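Local coordinates for thermostable carboxypeptidase 1 (Pyrococcus furiosus, PDB 1KA2), which removes amino acids one by one from the C-terminus of peptides as a homodimeric, cobalt-dependent metallocarboxypeptidase of broad specificity, at residues Q6-T9 and I10-L14; E77-N80 and E81-G85. All coordinates share one frame; numbering follows the deposited sequence.

In the fold
Both contacts are local ones at helix starts, and they lie on the same side of the chain's centre. Contact 1 comes first along the chain and opens helix 8-36. Contact 2 follows helix 64-74 and opens helix 81-99. Their centres are about 11 Å apart, and they touch. The carboxylate of Glu83 in contact 2 reaches the backbone of contact 1, with Glu83 OE2 probably hydrogen-bonded to Asn7 N at 2.6 Å and to Gln6 N at 3.1 Å. Asn7 and Leu79 also pack together. Two helix N-termini are thus tied at one corner of the fold, away from the catalytic metal site.

Contact 1: Q6-T9 and I10-L14; sequences QNET and IKQIL
Asn7 and Ile10 meet in a local contact at the N-terminus of helix 8-36, where the chain turns from its N-terminal loop into the first helical turn. Asn7 is the N-cap residue. Its CB lies 3.4 Å from Ile10 CG1, and the two side chains cross at about a right angle. Three i to i+4 backbone bonds start the helix: Lys11 N to Asn7 O at 3.0 Å, Gln12 N to Glu8 O and Ile13 N to Thr9 O.

On the outer side, the extended chain of Lys11 runs back past the cap, and its CE comes to 3.2 Å from Gln6 O. Glu8 bends at chi2 (53°), which brings its carboxylate toward Lys11 and Gln12 of the next turn. Glu8 OE2 then sits 3.6 Å from Gln12 CG, while Glu8 OE1 is 4.2 Å from Lys11 NZ, beyond a salt bridge. Replacing Gln12 with an alanine would probably uncover Glu8 O and the CA of Thr9, since the CG and NE2 that lie against them would be gone.

Ile10 is buried against helix 81-99, and Ile13 packs on both that helix and helix 64-74. Thr9, also buried, and Gln12 touch helix 64-74 too. Glu8 and Lys11 lie exposed, and the carboxylate of one and the ammonium group of the other probably attract each other only loosely.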
loop_
_atom_site.group_PDB
_atom_site.type_symbol
_atom_site.label_atom_id
_atom_site.label_comp_id
_atom_site.label_asym_id
_atom_site.label_seq_id
_atom_site.Cartn_x
_atom_site.Cartn_y
_atom_site.Cartn_z
ATOM N N GLN A 6 -27.938 15.914 7.763
ATOM C CA GLN A 6 -28.539 16.616 8.896
ATOM C C GLN A 6 -29.105 15.706 9.982
ATOM O O GLN A 6 -28.832 15.898 11.163
ATOM C CB GLN A 6 -29.653 17.540 8.386
ATOM C CG GLN A 6 -30.550 16.894 7.329
ATOM C CD GLN A 6 -31.900 17.579 7.189
ATOM O OE1 GLN A 6 -32.722 17.542 8.109
ATOM N NE2 GLN A 6 -32.136 18.210 6.038
ATOM N N ASN A 7 -29.898 14.722 9.578
ATOM C CA ASN A 7 -30.511 13.809 10.530
ATOM C C ASN A 7 -29.529 13.170 11.507
ATOM O O ASN A 7 -28.466 12.681 11.121
ATOM C CB ASN A 7 -31.268 12.706 9.806
ATOM C CG ASN A 7 -31.933 11.754 10.768
ATOM O OD1 ASN A 7 -32.893 12.118 11.445
ATOM N ND2 ASN A 7 -31.417 10.535 10.855
ATOM N N GLU A 8 -29.918 13.163 12.776
ATOM C CA GLU A 8 -29.113 12.604 13.852
ATOM C C GLU A 8 -28.876 11.101 13.712
ATOM O O GLU A 8 -27.771 10.625 13.961
ATOM C CB GLU A 8 -29.788 12.902 15.188
ATOM C CG GLU A 8 -29.044 12.394 16.403
ATOM C CD GLU A 8 -27.607 12.847 16.433
ATOM O OE1 GLU A 8 -27.326 13.974 15.969
ATOM O OE2 GLU A 8 -26.759 12.079 16.933
ATOM N N THR A 9 -29.909 10.352 13.329
ATOM C CA THR A 9 -29.767 8.907 13.166
ATOM C C THR A 9 -28.795 8.637 12.025
ATOM O O THR A 9 -27.991 7.711 12.088
ATOM C CB THR A 9 -31.128 8.219 12.860
ATOM O OG1 THR A 9 -31.930 8.211 14.047
ATOM C CG2 THR A 9 -30.920 6.788 12.390
ATOM N N ILE A 10 -28.878 9.465 10.988
ATOM C CA ILE A 10 -28.005 9.350 9.825
ATOM C C ILE A 10 -26.546 9.633 10.231
ATOM O O ILE A 10 -25.636 8.944 9.784
ATOM C CB ILE A 10 -28.441 10.336 8.718
ATOM C CG1 ILE A 10 -29.858 9.998 8.237
ATOM C CG2 ILE A 10 -27.464 10.289 7.557
ATOM C CD1 ILE A 10 -29.984 8.714 7.447
ATOM N N LYS A 11 -26.328 10.629 11.087
ATOM C CA LYS A 11 -24.971 10.955 11.526
ATOM C C LYS A 11 -24.364 9.841 12.368
ATOM O O LYS A 11 -23.175 9.558 12.253
ATOM C CB LYS A 11 -24.937 12.232 12.367
ATOM C CG LYS A 11 -25.273 13.533 11.664
ATOM C CD LYS A 11 -25.137 14.669 12.687
ATOM C CE LYS A 11 -25.830 15.940 12.255
ATOM N NZ LYS A 11 -25.802 16.950 13.355
ATOM N N GLN A 12 -25.169 9.231 13.237
ATOM C CA GLN A 12 -24.671 8.155 14.086
ATOM C C GLN A 12 -24.209 7.019 13.187
ATOM O O GLN A 12 -23.225 6.350 13.466
ATOM C CB GLN A 12 -25.762 7.626 15.022
ATOM C CG GLN A 12 -26.491 8.671 15.856
ATOM C CD GLN A 12 -27.390 8.036 16.905
ATOM O OE1 GLN A 12 -26.916 7.588 17.953
ATOM N NE2 GLN A 12 -28.687 7.969 16.619
ATOM N N ILE A 13 -24.940 6.810 12.102
ATOM C CA ILE A 13 -24.612 5.763 11.154
ATOM C C ILE A 13 -23.297 6.068 10.454
ATOM O O ILE A 13 -22.400 5.220 10.416
ATOM C CB ILE A 13 -25.735 5.604 10.104
ATOM C CG1 ILE A 13 -26.968 4.982 10.763
ATOM C CG2 ILE A 13 -25.246 4.758 8.932
ATOM C CD1 ILE A 13 -28.181 4.894 9.848
ATOM N N LEU A 14 -23.176 7.278 9.915
ATOM C CA LEU A 14 -21.964 7.679 9.210
ATOM C C LEU A 14 -20.716 7.599 10.083
ATOM O O LEU A 14 -19.633 7.287 9.587
ATOM C CB LEU A 14 -22.117 9.093 8.634
ATOM C CG LEU A 14 -23.199 9.261 7.563
ATOM C CD1 LEU A 14 -23.156 10.679 6.995
ATOM C CD2 LEU A 14 -23.001 8.229 6.450
#

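Contact 2: E77-N80 and E81-G85; sequences ENLN and EYERG
Asn80 and Glu83 form a capping box at the N-terminus of helix 81-99, just after the loop that follows helix 64-74. Asn80 is the N-cap. Its OD1 accepts from Glu83 N at 2.7 Å, and this bond is nearly straight (173°). In return, Glu83 OE1 accepts from Asn80 N at 3.0 Å through its anti lone pair. The chi1 of Asn80 (54°) places CG between the backbone N and the carbonyl carbon, and this lets the amide reach forward over the first turn, where OD1 meets Glu83 N. The amide and carboxylate planes lie 25° apart.

Asn80 O accepts the first i to i+4 backbone bond of the helix, from Arg84 N at 3.0 Å. Leu79 lies against the box, with its CD2 3.5 Å from Glu83 OE1, and also touches Asn7 and Ile10. Arg84 bends at chi3, and Leu79 O lies in the plane of its guanidinium at the edge, 3.7 Å from NH2.

The remaining polar atoms of the pair bond to the N-terminal segment: Glu83 OE2 accepts from the backbone N of Gln6 and of Asn7, and Asn80 ND2 donates to Val4 O. The reciprocal pair of side-chain to backbone bonds between N-cap and N3 is the signature of a capping box.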
loop_
_atom_site.group_PDB
_atom_site.type_symbol
_atom_site.label_atom_id
_atom_site.label_comp_id
_atom_site.label_asym_id
_atom_site.label_seq_id
_atom_site.Cartn_x
_atom_site.Cartn_y
_atom_site.Cartn_z
ATOM N N GLU A 77 -39.206 9.537 7.793
ATOM C CA GLU A 77 -39.817 10.103 6.546
ATOM C C GLU A 77 -39.435 11.572 6.279
ATOM O O GLU A 77 -39.918 12.193 5.320
ATOM C CB GLU A 77 -41.340 10.071 6.667
ATOM C CG GLU A 77 -41.855 8.718 7.148
ATOM C CD GLU A 77 -43.360 8.552 6.962
ATOM O OE1 GLU A 77 -44.174 9.291 7.634
ATOM O OE2 GLU A 77 -43.812 7.673 6.137
ATOM N N ASN A 78 -38.575 12.027 7.116
ATOM C CA ASN A 78 -38.101 13.407 7.201
ATOM C C ASN A 78 -36.864 13.646 6.292
ATOM O O ASN A 78 -36.541 14.792 5.927
ATOM C CB ASN A 78 -37.725 13.510 8.677
ATOM C CG ASN A 78 -37.479 14.884 9.238
ATOM O OD1 ASN A 78 -38.376 15.712 9.247
ATOM N ND2 ASN A 78 -36.292 15.155 9.744
ATOM N N LEU A 79 -36.244 12.537 5.955
ATOM C CA LEU A 79 -34.934 12.474 5.282
ATOM C C LEU A 79 -34.856 12.904 3.803
ATOM O O LEU A 79 -35.729 12.574 2.990
ATOM C CB LEU A 79 -34.412 11.034 5.316
ATOM C CG LEU A 79 -34.380 10.447 6.731
ATOM C CD1 LEU A 79 -34.096 8.944 6.751
ATOM C CD2 LEU A 79 -33.304 11.082 7.616
ATOM N N ASN A 80 -33.786 13.629 3.466
ATOM C CA ASN A 80 -33.567 14.083 2.089
ATOM C C ASN A 80 -33.065 12.916 1.242
ATOM O O ASN A 80 -32.848 11.817 1.756
ATOM C CB ASN A 80 -32.548 15.231 2.051
ATOM C CG ASN A 80 -31.232 14.874 2.734
ATOM O OD1 ASN A 80 -30.581 13.895 2.374
ATOM N ND2 ASN A 80 -30.839 15.667 3.723
ATOM N N GLU A 81 -32.868 13.159 -0.050
ATOM C CA GLU A 81 -32.406 12.121 -0.967
ATOM C C GLU A 81 -31.047 11.523 -0.579
ATOM O O GLU A 81 -30.840 10.306 -0.653
ATOM C CB GLU A 81 -32.348 12.683 -2.390
ATOM C CG GLU A 81 -31.415 13.876 -2.543
ATOM C CD GLU A 81 -32.089 15.062 -3.203
ATOM O OE1 GLU A 81 -32.555 14.916 -4.356
ATOM O OE2 GLU A 81 -32.155 16.138 -2.567
ATOM N N TYR A 82 -30.130 12.382 -0.150
ATOM C CA TYR A 82 -28.794 11.942 0.242
ATOM C C TYR A 82 -28.833 10.984 1.426
ATOM O O TYR A 82 -28.318 9.869 1.346
ATOM C CB TYR A 82 -27.925 13.154 0.575
ATOM C CG TYR A 82 -27.918 14.192 -0.521
ATOM C CD1 TYR A 82 -28.736 15.321 -0.447
ATOM C CD2 TYR A 82 -27.120 14.029 -1.649
ATOM C CE1 TYR A 82 -28.756 16.265 -1.479
ATOM C CE2 TYR A 82 -27.131 14.963 -2.682
ATOM C CZ TYR A 82 -27.950 16.075 -2.588
ATOM O OH TYR A 82 -27.964 16.989 -3.608
ATOM N N GLU A 83 -29.440 11.423 2.523
ATOM C CA GLU A 83 -29.552 10.588 3.714
ATOM C C GLU A 83 -30.315 9.314 3.359
ATOM O O GLU A 83 -30.081 8.255 3.937
ATOM C CB GLU A 83 -30.303 11.332 4.813
ATOM C CG GLU A 83 -29.769 12.720 5.109
ATOM C CD GLU A 83 -30.660 13.487 6.069
ATOM O OE1 GLU A 83 -31.857 13.662 5.754
ATOM O OE2 GLU A 83 -30.167 13.910 7.138
ATOM N N ARG A 84 -31.232 9.423 2.404
ATOM C CA ARG A 84 -32.020 8.275 1.980
ATOM C C ARG A 84 -31.111 7.322 1.219
ATOM O O ARG A 84 -31.207 6.101 1.368
ATOM C CB ARG A 84 -33.162 8.729 1.072
ATOM C CG ARG A 84 -34.307 7.739 0.958
ATOM C CD ARG A 84 -35.308 8.212 -0.087
ATOM N NE ARG A 84 -35.681 9.608 0.130
ATOM C CZ ARG A 84 -36.313 10.362 -0.763
ATOM N NH1 ARG A 84 -36.652 9.857 -1.945
ATOM N NH2 ARG A 84 -36.591 11.631 -0.478
ATOM N N GLY A 85 -30.227 7.891 0.404
ATOM C CA GLY A 85 -29.304 7.083 -0.371
ATOM C C GLY A 85 -28.459 6.239 0.551
ATOM O O GLY A 85 -28.149 5.084 0.249
#